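Local coordinates for protein ulvan Lyase-PL25 (Pseudoalteromonas sp. PLSV, PDB 5UAM) that cleaves ulvan, the sulfated cell-wall polysaccharide of green seaweeds, as a polysaccharide lyase with a beta-propeller fold, at residues G363-T368 with I373-T378. Residues are numbered along the deposited sequence; the frame is centred on the assembly and turned at random. Where two conformers were deposited one is given.
Sequences GDFMVT and IRYLTT
With CG between the backbone N and the carbonyl carbon (chi1 67°), Phe-365 sets its ring beside that of Tyr-375, whose own CG lies anti to the carbonyl carbon (chi1 -86°), which lays the tyrosine ring under its non-hydrogen-bonded partner. Phe-365 CB stands over the ring centre in a CH-pi contact, 3.5 Å from the centroid of Tyr-375. The two rings are inclined at 39°, with Phe-365 CD1 3.7 Å from Tyr-375 CZ, while CD2 of Phe-365 rests on Ile-373 CG2. Gly-363 O lies at the edge of the tyrosine ring, in its plane, and Tyr-375 OH is hydrogen-bonded to His-339 ND1. On the other face, Met-366 and Arg-374 run alongside each other, the guanidinium forming a salt bridge with Glu-446 and a cation-pi contact with Trp-389; the buried Asp-364 carboxylate is satisfied by His-310, Ser-308 and Phe-418 N. Strands 363-367 and 373-378 of this antiparallel hairpin are joined by hydrogen bonds from Met-366 N to Arg-374 O (2.8 Å), Arg-374 N to Met-366 O (2.9 Å) and Leu-376 N to Asp-364 O (3.0 Å), the last with a weak return bond. Cutting Tyr-375 back to alanine is likely to leave Phe-365 CB without its aromatic floor and His-339 ND1 without its hydroxyl partner. The hairpin forms the first two strands of a four-stranded propeller blade, whose aromatic face packs on the preceding blade, the Tyr-375 hydroxyl adding a polar tie within a largely apolar interface.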
# COMPACT_ATOMS: atom_id res chain seq x y z
N GLY A 363 7.43 1.03 7.45
CA GLY A 363 6.59 0.56 8.54
C GLY A 363 5.23 1.20 8.49
O GLY A 363 5.06 2.28 7.93
N ASP A 364 4.26 0.52 9.08
CA ASP A 364 2.94 1.08 9.33
C ASP A 364 2.81 1.30 10.83
O ASP A 364 3.60 0.78 11.63
CB ASP A 364 1.85 0.14 8.81
CG ASP A 364 0.49 0.81 8.60
OD1 ASP A 364 0.36 2.05 8.72
OD2 ASP A 364 -0.46 0.06 8.27
N PHE A 365 1.83 2.10 11.23
CA PHE A 365 1.72 2.48 12.63
C PHE A 365 0.28 2.46 13.08
O PHE A 365 -0.66 2.49 12.28
CB PHE A 365 2.33 3.87 12.90
CG PHE A 365 1.56 5.00 12.24
CD1 PHE A 365 1.79 5.35 10.93
CD2 PHE A 365 0.58 5.68 12.95
CE1 PHE A 365 1.05 6.40 10.35
CE2 PHE A 365 -0.14 6.69 12.37
CZ PHE A 365 0.10 7.05 11.09
N MET A 366 0.12 2.41 14.39
CA MET A 366 -1.15 2.56 15.08
C MET A 366 -1.02 3.73 16.05
O MET A 366 0.04 3.92 16.65
CB MET A 366 -1.48 1.30 15.87
CG MET A 366 -1.64 0.07 15.00
SD MET A 366 -2.08 -1.39 15.94
CE MET A 366 -0.88 -1.32 17.27
N VAL A 367 -2.09 4.48 16.21
CA VAL A 367 -2.09 5.63 17.10
C VAL A 367 -3.39 5.63 17.89
O VAL A 367 -4.45 5.31 17.34
CB VAL A 367 -1.89 6.95 16.32
CG1 VAL A 367 -2.90 7.07 15.18
CG2 VAL A 367 -1.96 8.13 17.24
N THR A 368 -3.29 5.95 19.18
CA THR A 368 -4.45 6.03 20.05
C THR A 368 -4.58 7.48 20.48
O THR A 368 -5.04 8.32 19.69
CB THR A 368 -4.32 5.03 21.20
OG1 THR A 368 -3.11 5.30 21.92
CG2 THR A 368 -4.28 3.60 20.67
N ILE A 373 2.09 6.54 19.73
CA ILE A 373 2.20 5.98 18.39
C ILE A 373 3.12 4.76 18.43
O ILE A 373 4.18 4.81 19.05
CB ILE A 373 2.79 7.04 17.45
CG1 ILE A 373 1.92 8.31 17.46
CG2 ILE A 373 2.95 6.48 16.05
CD1 ILE A 373 2.74 9.56 17.55
N ARG A 374 2.71 3.68 17.78
CA ARG A 374 3.50 2.46 17.69
C ARG A 374 3.67 2.10 16.22
O ARG A 374 2.67 1.97 15.51
CB ARG A 374 2.80 1.26 18.32
CG ARG A 374 2.67 1.22 19.81
CD ARG A 374 1.78 0.02 20.17
NE ARG A 374 2.52 -1.23 20.23
CZ ARG A 374 2.00 -2.44 19.99
NH1 ARG A 374 0.73 -2.58 19.62
NH2 ARG A 374 2.75 -3.50 20.11
N TYR A 375 4.91 1.93 15.78
CA TYR A 375 5.19 1.42 14.45
C TYR A 375 5.60 -0.04 14.55
O TYR A 375 6.33 -0.42 15.47
CB TYR A 375 6.37 2.15 13.80
CG TYR A 375 6.02 3.42 13.08
CD1 TYR A 375 5.84 4.60 13.78
CD2 TYR A 375 5.85 3.44 11.71
CE1 TYR A 375 5.50 5.77 13.12
CE2 TYR A 375 5.53 4.60 11.03
CZ TYR A 375 5.34 5.76 11.74
OH TYR A 375 5.01 6.92 11.05
N LEU A 376 5.16 -0.83 13.58
CA LEU A 376 5.78 -2.12 13.31
C LEU A 376 6.58 -1.88 12.04
O LEU A 376 6.02 -1.64 10.96
CB LEU A 376 4.72 -3.21 13.18
CG LEU A 376 5.25 -4.63 13.03
CD1 LEU A 376 6.26 -4.98 14.10
CD2 LEU A 376 4.10 -5.64 13.09
N THR A 377 7.91 -1.86 12.18
CA THR A 377 8.78 -1.37 11.13
C THR A 377 9.86 -2.39 10.81
O THR A 377 10.36 -3.09 11.70
CB THR A 377 9.36 0.01 11.50
OG1 THR A 377 10.43 0.37 10.60
CG2 THR A 377 9.89 -0.01 12.86
N THR A 378 10.20 -2.49 9.54
CA THR A 378 11.32 -3.32 9.13
C THR A 378 12.52 -2.47 8.74
O THR A 378 12.38 -1.41 8.12
CB THR A 378 10.95 -4.33 8.03
OG1 THR A 378 12.07 -5.19 7.78
CG2 THR A 378 10.60 -3.67 6.75